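NEQ011 (Nanoarchaeum equitans Kin4-M, PDB 6GQ8) probably reduces superoxide anion at a mononuclear iron centre, as a neelaredoxin-type superoxide reductase. Local coordinates at residues A83-S95 / L99-L109. Sequence-based numbering, arbitrary orientation.
Sequences AKLEGKGKLIAIS and LHGLWKTEKEL. With FE (Fe (III) ion), chain E.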
# COMPACT_ATOMS: atom_id res chain seq x y z
N ALA A 83 9.90 -6.98 -13.80
CA ALA A 83 10.78 -7.49 -12.77
C ALA A 83 11.91 -8.30 -13.39
O ALA A 83 11.74 -8.94 -14.43
CB ALA A 83 10.02 -8.37 -11.77
N LYS A 84 13.06 -8.26 -12.72
CA LYS A 84 14.17 -9.17 -12.98
C LYS A 84 14.03 -10.35 -12.03
O LYS A 84 14.03 -10.16 -10.81
CB LYS A 84 15.50 -8.46 -12.75
CG LYS A 84 15.72 -7.24 -13.62
CD LYS A 84 17.09 -6.62 -13.39
CE LYS A 84 17.35 -5.48 -14.36
NZ LYS A 84 18.71 -4.90 -14.18
N LEU A 85 13.89 -11.55 -12.57
CA LEU A 85 13.68 -12.75 -11.76
C LEU A 85 14.78 -13.76 -12.06
O LEU A 85 15.01 -14.10 -13.23
CB LEU A 85 12.31 -13.36 -12.02
CG LEU A 85 11.12 -12.41 -11.84
CD1 LEU A 85 9.82 -13.10 -12.24
CD2 LEU A 85 11.05 -11.91 -10.40
N GLU A 86 15.43 -14.25 -11.01
CA GLU A 86 16.53 -15.20 -11.15
C GLU A 86 16.02 -16.61 -10.92
O GLU A 86 15.36 -16.89 -9.91
CB GLU A 86 17.66 -14.88 -10.17
CG GLU A 86 18.90 -15.75 -10.37
CD GLU A 86 19.98 -15.47 -9.34
OE1 GLU A 86 19.75 -15.72 -8.14
OE2 GLU A 86 21.06 -14.98 -9.74
N GLY A 87 16.33 -17.50 -11.85
CA GLY A 87 15.99 -18.90 -11.71
C GLY A 87 14.57 -19.20 -12.14
O GLY A 87 13.82 -18.35 -12.61
N LYS A 88 14.20 -20.47 -11.97
CA LYS A 88 12.87 -20.93 -12.29
C LYS A 88 12.00 -20.97 -11.03
O LYS A 88 12.50 -21.02 -9.91
CB LYS A 88 12.91 -22.31 -12.95
CG LYS A 88 13.56 -22.27 -14.33
CD LYS A 88 13.45 -23.60 -15.05
CE LYS A 88 14.02 -23.50 -16.46
NZ LYS A 88 14.02 -24.81 -17.17
N GLY A 89 10.69 -20.94 -11.25
CA GLY A 89 9.75 -20.90 -10.16
C GLY A 89 8.36 -20.60 -10.69
O GLY A 89 8.09 -20.80 -11.87
N LYS A 90 7.50 -20.11 -9.80
CA LYS A 90 6.14 -19.76 -10.19
C LYS A 90 5.79 -18.38 -9.66
O LYS A 90 6.17 -18.01 -8.55
CB LYS A 90 5.13 -20.79 -9.68
CG LYS A 90 5.10 -20.98 -8.18
CD LYS A 90 4.15 -22.09 -7.79
CE LYS A 90 4.09 -22.29 -6.29
NZ LYS A 90 3.14 -23.38 -5.92
N LEU A 91 5.05 -17.63 -10.47
CA LEU A 91 4.48 -16.36 -10.04
C LEU A 91 3.15 -16.61 -9.34
O LEU A 91 2.39 -17.51 -9.71
CB LEU A 91 4.27 -15.43 -11.24
CG LEU A 91 5.54 -14.90 -11.89
CD1 LEU A 91 5.21 -14.05 -13.10
CD2 LEU A 91 6.33 -14.08 -10.88
N ILE A 92 2.88 -15.81 -8.32
CA ILE A 92 1.67 -15.95 -7.52
C ILE A 92 0.99 -14.60 -7.45
O ILE A 92 1.59 -13.61 -7.00
CB ILE A 92 1.97 -16.48 -6.10
CG1 ILE A 92 2.71 -17.82 -6.18
CG2 ILE A 92 0.69 -16.62 -5.30
CD1 ILE A 92 3.22 -18.33 -4.85
N ALA A 93 -0.26 -14.54 -7.91
CA ALA A 93 -1.06 -13.33 -7.86
C ALA A 93 -2.18 -13.53 -6.85
O ALA A 93 -2.87 -14.56 -6.89
CB ALA A 93 -1.63 -12.97 -9.23
N ILE A 94 -2.37 -12.56 -5.97
CA ILE A 94 -3.43 -12.57 -4.98
C ILE A 94 -4.22 -11.28 -5.15
O ILE A 94 -3.66 -10.19 -5.09
CB ILE A 94 -2.87 -12.67 -3.55
CG1 ILE A 94 -2.11 -13.99 -3.37
CG2 ILE A 94 -4.00 -12.55 -2.52
CD1 ILE A 94 -1.60 -14.21 -1.96
N SER A 95 -5.53 -11.42 -5.37
CA SER A 95 -6.40 -10.28 -5.58
C SER A 95 -7.50 -10.29 -4.53
O SER A 95 -7.87 -11.34 -4.00
CB SER A 95 -7.01 -10.29 -6.98
OG SER A 95 -7.80 -11.45 -7.17
N LEU A 99 -16.31 -7.86 -1.54
CA LEU A 99 -17.41 -8.71 -1.10
C LEU A 99 -17.09 -10.19 -1.10
O LEU A 99 -17.65 -10.92 -0.28
CB LEU A 99 -18.65 -8.48 -1.98
CG LEU A 99 -19.37 -7.14 -1.88
CD1 LEU A 99 -20.65 -7.15 -2.69
CD2 LEU A 99 -19.66 -6.80 -0.42
N HIS A 100 -16.20 -10.66 -1.97
CA HIS A 100 -16.00 -12.09 -2.16
C HIS A 100 -14.59 -12.54 -1.79
O HIS A 100 -14.13 -13.60 -2.26
CB HIS A 100 -16.35 -12.49 -3.59
CG HIS A 100 -17.74 -12.10 -3.99
ND1 HIS A 100 -18.00 -11.05 -4.84
CD2 HIS A 100 -18.94 -12.60 -3.62
CE1 HIS A 100 -19.31 -10.93 -4.99
NE2 HIS A 100 -19.90 -11.86 -4.26
N GLY A 101 -13.88 -11.77 -0.98
CA GLY A 101 -12.67 -12.26 -0.36
C GLY A 101 -11.47 -12.26 -1.29
O GLY A 101 -11.37 -11.46 -2.22
N LEU A 102 -10.55 -13.18 -1.03
CA LEU A 102 -9.25 -13.25 -1.68
C LEU A 102 -9.20 -14.42 -2.66
O LEU A 102 -9.77 -15.48 -2.41
CB LEU A 102 -8.13 -13.38 -0.65
CG LEU A 102 -8.01 -12.21 0.32
CD1 LEU A 102 -7.45 -12.66 1.66
CD2 LEU A 102 -7.13 -11.14 -0.29
N TRP A 103 -8.47 -14.21 -3.76
CA TRP A 103 -8.35 -15.20 -4.82
C TRP A 103 -6.90 -15.28 -5.26
O TRP A 103 -6.21 -14.26 -5.35
CB TRP A 103 -9.24 -14.83 -6.01
CG TRP A 103 -10.70 -14.73 -5.66
CD1 TRP A 103 -11.33 -13.67 -5.07
CD2 TRP A 103 -11.71 -15.72 -5.89
NE1 TRP A 103 -12.66 -13.95 -4.91
CE2 TRP A 103 -12.92 -15.20 -5.41
CE3 TRP A 103 -11.70 -16.99 -6.47
CZ2 TRP A 103 -14.12 -15.91 -5.48
CZ3 TRP A 103 -12.88 -17.70 -6.53
CH2 TRP A 103 -14.08 -17.15 -6.04
N LYS A 104 -6.44 -16.50 -5.55
CA LYS A 104 -5.04 -16.77 -5.88
C LYS A 104 -4.93 -17.44 -7.24
O LYS A 104 -5.78 -18.26 -7.61
CB LYS A 104 -4.39 -17.67 -4.82
CG LYS A 104 -2.90 -17.89 -5.03
CD LYS A 104 -2.29 -18.77 -3.95
CE LYS A 104 -2.54 -20.24 -4.25
NZ LYS A 104 -1.69 -21.14 -3.43
N THR A 105 -3.87 -17.09 -7.97
CA THR A 105 -3.50 -17.75 -9.21
C THR A 105 -1.99 -17.94 -9.24
O THR A 105 -1.24 -17.04 -8.86
CB THR A 105 -3.95 -16.94 -10.44
OG1 THR A 105 -5.39 -16.88 -10.47
CG2 THR A 105 -3.44 -17.57 -11.73
N GLU A 106 -1.55 -19.11 -9.70
CA GLU A 106 -0.14 -19.42 -9.85
C GLU A 106 0.17 -19.68 -11.31
O GLU A 106 -0.65 -20.26 -12.03
CB GLU A 106 0.26 -20.63 -9.00
CG GLU A 106 0.09 -20.43 -7.50
CD GLU A 106 0.37 -21.69 -6.70
OE1 GLU A 106 0.74 -22.72 -7.31
OE2 GLU A 106 0.22 -21.65 -5.46
N LYS A 107 1.35 -19.24 -11.75
CA LYS A 107 1.79 -19.50 -13.12
C LYS A 107 3.28 -19.79 -13.11
O LYS A 107 4.07 -19.01 -12.56
CB LYS A 107 1.50 -18.30 -14.02
CG LYS A 107 1.66 -18.58 -15.51
CD LYS A 107 1.28 -17.36 -16.32
CE LYS A 107 1.18 -17.69 -17.80
NZ LYS A 107 0.18 -18.76 -18.04
N GLU A 108 3.67 -20.91 -13.71
CA GLU A 108 5.08 -21.27 -13.79
C GLU A 108 5.84 -20.29 -14.67
O GLU A 108 5.37 -19.91 -15.75
CB GLU A 108 5.23 -22.69 -14.32
CG GLU A 108 6.44 -23.43 -13.78
CD GLU A 108 6.33 -23.69 -12.29
OE1 GLU A 108 7.37 -23.63 -11.59
OE2 GLU A 108 5.20 -23.94 -11.81
N LEU A 109 7.02 -19.89 -14.21
CA LEU A 109 7.84 -18.92 -14.94
C LEU A 109 8.53 -19.56 -16.13
O LEU A 109 9.12 -20.64 -16.04
CB LEU A 109 8.87 -18.30 -14.00
CG LEU A 109 9.56 -17.04 -14.52
CD1 LEU A 109 8.55 -15.91 -14.70
CD2 LEU A 109 10.68 -16.62 -13.58
OXT LEU A 109 8.53 -19.00 -17.23
FE FE E . -16.86 -9.84 -6.33
O HOH W 1 9.89 -21.80 -13.89
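Lys90 sets CG between its backbone N and carbonyl carbon (chi1 59°) and then runs fully extended, which carries NZ diagonally across the strand pair to Glu106. Lys90 NZ makes a salt bridge with Glu106 OE1 (2.9 Å), approaching from above the carboxylate plane. Lys104, bent at chi3 (82°), brings its own NZ to the other oxygen in a second salt bridge, 2.8 Å from Glu106 OE2 on the anti side. Ile92 shares this face: its CG2 lies 3.8 Å from Lys104 CG, and Ile92 CG1 lies beside Glu106 CG. An alanine at Lys90 removes the ammonium group, and Glu106, held then by Lys104, would probably be less fixed in its rotation. The backbones form an antiparallel hairpin, bonded in both directions at Leu91–Lys107, Ala93–Thr105 and Ser95–Trp103. At its far end Leu109 N donates almost straight to Gly89 O (2.7 Å); Leu109 CD1 touches both Leu85 CD1 and Leu91 CD1, and CD2 also rests on Leu85. At the turn end, His100 ND1 binds the iron at 2.2 Å, with His10, His35, His41 and Cys97 completing the site, while Trp103 stacks on His10. Glu106 is thus gripped through both carboxylate oxygens, its negative charge probably offset by the two lysines.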